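PDB 1NZA: divalent-cation tolerance protein CutA from Thermus thermophilus, which is a homotrimeric protein probably involved in resistance toward heavy metals, and probably binds copper ions. Local coordinates for residues Arg16-Ala21 / Ala73-Thr78. Sequence-based numbering, arbitrary orientation.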
ATOM      1  N   ARG A  16       2.266   3.222 -17.427  1.00 16.72           N
ATOM      2  CA  ARG A  16       1.686   2.222 -18.314  1.00 16.09           C
ATOM      3  C   ARG A  16       2.725   1.356 -19.020  1.00 18.05           C
ATOM      4  O   ARG A  16       2.547   0.142 -19.145  1.00 18.75           O
ATOM      5  CB  ARG A  16       0.785   2.909 -19.345  1.00 16.14           C
ATOM      6  CG  ARG A  16      -0.429   3.574 -18.724  1.00 17.29           C
ATOM      7  CD  ARG A  16      -1.319   4.184 -19.791  1.00 20.71           C
ATOM      8  NE  ARG A  16      -1.879   3.159 -20.674  1.00 23.41           N
ATOM      9  CZ  ARG A  16      -2.874   2.345 -20.339  1.00 24.35           C
ATOM     10  NH1 ARG A  16      -3.310   1.440 -21.209  1.00 25.70           N
ATOM     11  NH2 ARG A  16      -3.445   2.439 -19.145  1.00 24.58           N
ATOM     12  N   THR A  17       3.803   1.982 -19.483  1.00 17.60           N
ATOM     13  CA  THR A  17       4.870   1.255 -20.166  1.00 20.44           C
ATOM     14  C   THR A  17       5.455   0.192 -19.235  1.00 20.73           C
ATOM     15  O   THR A  17       5.626  -0.970 -19.623  1.00 21.79           O
ATOM     16  CB  THR A  17       5.996   2.205 -20.596  1.00 21.39           C
ATOM     17  OG1 THR A  17       5.466   3.203 -21.475  1.00 22.60           O
ATOM     18  CG2 THR A  17       7.104   1.436 -21.307  1.00 22.88           C
ATOM     19  N   ILE A  18       5.761   0.586 -18.001  1.00 20.20           N
ATOM     20  CA  ILE A  18       6.314  -0.367 -17.043  1.00 18.88           C
ATOM     21  C   ILE A  18       5.297  -1.434 -16.651  1.00 18.61           C
ATOM     22  O   ILE A  18       5.625  -2.624 -16.580  1.00 16.84           O
ATOM     23  CB  ILE A  18       6.846   0.360 -15.789  1.00 17.08           C
ATOM     24  CG1 ILE A  18       8.128   1.114 -16.145  1.00 21.02           C
ATOM     25  CG2 ILE A  18       7.113  -0.632 -14.666  1.00 18.79           C
ATOM     26  CD1 ILE A  18       8.668   1.968 -15.017  1.00 20.58           C
ATOM     27  N   ALA A  19       4.056  -1.028 -16.406  1.00 18.80           N
ATOM     28  CA  ALA A  19       3.030  -1.997 -16.036  1.00 19.56           C
ATOM     29  C   ALA A  19       2.854  -3.035 -17.139  1.00 21.11           C
ATOM     30  O   ALA A  19       2.818  -4.236 -16.873  1.00 21.03           O
ATOM     31  CB  ALA A  19       1.699  -1.290 -15.768  1.00 18.17           C
ATOM     32  N   LYS A  20       2.757  -2.573 -18.384  1.00 20.38           N
ATOM     33  CA  LYS A  20       2.572  -3.490 -19.501  1.00 22.76           C
ATOM     34  C   LYS A  20       3.782  -4.388 -19.707  1.00 22.58           C
ATOM     35  O   LYS A  20       3.642  -5.595 -19.905  1.00 24.80           O
ATOM     36  CB  LYS A  20       2.272  -2.713 -20.786  1.00 24.32           C
ATOM     37  CG  LYS A  20       0.919  -2.027 -20.780  1.00 28.48           C
ATOM     38  CD  LYS A  20       0.529  -1.553 -22.171  1.00 32.95           C
ATOM     39  CE  LYS A  20       1.502  -0.522 -22.715  1.00 35.95           C
ATOM     40  NZ  LYS A  20       1.078  -0.039 -24.059  1.00 36.92           N
ATOM     41  N   ALA A  21       4.971  -3.801 -19.655  1.00 23.54           N
ATOM     42  CA  ALA A  21       6.200  -4.564 -19.844  1.00 23.62           C
ATOM     43  C   ALA A  21       6.334  -5.684 -18.813  1.00 24.66           C
ATOM     44  O   ALA A  21       6.661  -6.817 -19.161  1.00 24.94           O
ATOM     45  CB  ALA A  21       7.400  -3.638 -19.776  1.00 23.95           C
ATOM     46  N   ALA A  73      15.755  -0.361 -16.446  1.00 31.68           N
ATOM     47  CA  ALA A  73      15.920  -0.098 -17.873  1.00 32.80           C
ATOM     48  C   ALA A  73      14.839   0.833 -18.416  1.00 32.77           C
ATOM     49  O   ALA A  73      15.133   1.790 -19.135  1.00 32.61           O
ATOM     50  CB  ALA A  73      15.906  -1.409 -18.650  1.00 31.95           C
ATOM     51  N   LEU A  74      13.589   0.543 -18.067  1.00 32.03           N
ATOM     52  CA  LEU A  74      12.453   1.338 -18.522  1.00 30.61           C
ATOM     53  C   LEU A  74      12.295   2.654 -17.764  1.00 29.44           C
ATOM     54  O   LEU A  74      11.943   3.672 -18.354  1.00 29.41           O
ATOM     55  CB  LEU A  74      11.163   0.522 -18.399  1.00 32.00           C
ATOM     56  CG  LEU A  74      11.041  -0.741 -19.260  1.00 31.93           C
ATOM     57  CD1 LEU A  74       9.823  -1.538 -18.832  1.00 33.56           C
ATOM     58  CD2 LEU A  74      10.942  -0.362 -20.734  1.00 34.42           C
ATOM     59  N   HIS A  75      12.558   2.636 -16.461  1.00 26.77           N
ATOM     60  CA  HIS A  75      12.416   3.834 -15.637  1.00 26.54           C
ATOM     61  C   HIS A  75      13.438   4.894 -16.052  1.00 27.91           C
ATOM     62  O   HIS A  75      14.624   4.605 -16.206  1.00 28.03           O
ATOM     63  CB  HIS A  75      12.590   3.469 -14.157  1.00 22.33           C
ATOM     64  CG  HIS A  75      11.939   4.432 -13.210  1.00 22.64           C
ATOM     65  ND1 HIS A  75      12.361   5.736 -13.060  1.00 21.96           N
ATOM     66  CD2 HIS A  75      10.907   4.269 -12.346  1.00 21.10           C
ATOM     67  CE1 HIS A  75      11.620   6.334 -12.142  1.00 24.53           C
ATOM     68  NE2 HIS A  75      10.731   5.465 -11.694  1.00 21.76           N
ATOM     69  N   PRO A  76      12.986   6.146 -16.235  1.00 28.64           N
ATOM     70  CA  PRO A  76      13.865   7.247 -16.643  1.00 30.60           C
ATOM     71  C   PRO A  76      14.907   7.711 -15.627  1.00 31.86           C
ATOM     72  O   PRO A  76      15.931   8.278 -16.009  1.00 32.85           O
ATOM     73  CB  PRO A  76      12.876   8.352 -17.003  1.00 30.95           C
ATOM     74  CG  PRO A  76      11.750   8.108 -16.046  1.00 28.95           C
ATOM     75  CD  PRO A  76      11.589   6.606 -16.129  1.00 29.43           C
ATOM     76  N   TYR A  77      14.659   7.467 -14.345  1.00 31.03           N
ATOM     77  CA  TYR A  77      15.588   7.900 -13.305  1.00 31.23           C
ATOM     78  C   TYR A  77      16.572   6.813 -12.879  1.00 31.22           C
ATOM     79  O   TYR A  77      16.245   5.626 -12.861  1.00 31.34           O
ATOM     80  CB  TYR A  77      14.789   8.440 -12.111  1.00 29.62           C
ATOM     81  CG  TYR A  77      13.929   9.639 -12.483  1.00 31.97           C
ATOM     82  CD1 TYR A  77      12.873  10.055 -11.668  1.00 31.14           C
ATOM     83  CD2 TYR A  77      14.164  10.352 -13.667  1.00 31.86           C
ATOM     84  CE1 TYR A  77      12.070  11.149 -12.024  1.00 30.73           C
ATOM     85  CE2 TYR A  77      13.370  11.443 -14.031  1.00 30.83           C
ATOM     86  CZ  TYR A  77      12.325  11.837 -13.208  1.00 31.55           C
ATOM     87  OH  TYR A  77      11.530  12.910 -13.578  1.00 28.16           O
ATOM     88  N   THR A  78      17.787   7.236 -12.544  1.00 33.07           N
ATOM     89  CA  THR A  78      18.855   6.320 -12.156  1.00 33.80           C
ATOM     90  C   THR A  78      18.573   5.391 -10.979  1.00 33.34           C
ATOM     91  O   THR A  78      18.798   4.185 -11.080  1.00 34.38           O
ATOM     92  CB  THR A  78      20.165   7.088 -11.873  1.00 35.00           C
ATOM     93  OG1 THR A  78      19.942   8.071 -10.856  1.00 35.55           O
ATOM     94  CG2 THR A  78      20.654   7.772 -13.141  1.00 36.15           C
TER
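Leu74 pushes its branched end against one side of the helix that carries Thr17, Ile18 and Ala21, and the contact is carried by carbon atoms. Leu74 CD1 sits 3.3 Å from Ala21 CB, tighter than a usual carbon-carbon contact, and also lies 4.1 Å from Ile18 CA, so this methyl rests on the helix surface itself. The other methyl, Leu74 CD2, has a looser neighbour in Thr17 CG2 at 4.3 Å. Ile18 and Leu74 run past each other in opposite directions, with Ile18 CG1 3.8 Å from Leu74 CB. In Ile18, CG1 is anti to the carbonyl carbon (chi1 -72°) and the chain then extends, which carries CD1 beyond Leu74 to the imidazole of His75, 4.2 Å from its CD2. Val9 of strand 2-9 touches both Ile18 and His75.

The contact joins the two helices, 12-24 and 64-74, of the ferredoxin-like fold that CutA shares with GlnB-like proteins, where they pack on one face of the antiparallel sheet. It lies at the C-terminal end of helix 64-74, and His75 is the first residue to leave helical geometry. No hydrogen bond crosses between the segments, but the imidazole is held at both nitrogens. His75 ND1 accepts a hydrogen bond from Tyr77 N, 3.2 Å long, with an N-H...ND1 angle of 164° and the donor almost exactly in the ring plane. His75 NE2 is hydrogen-bonded to Thr8 O; Thr8 and Glu52 belong to a sodium site. On the other helix, Thr17 OG1 is hydrogen-bonded to Glu13 O, one turn back.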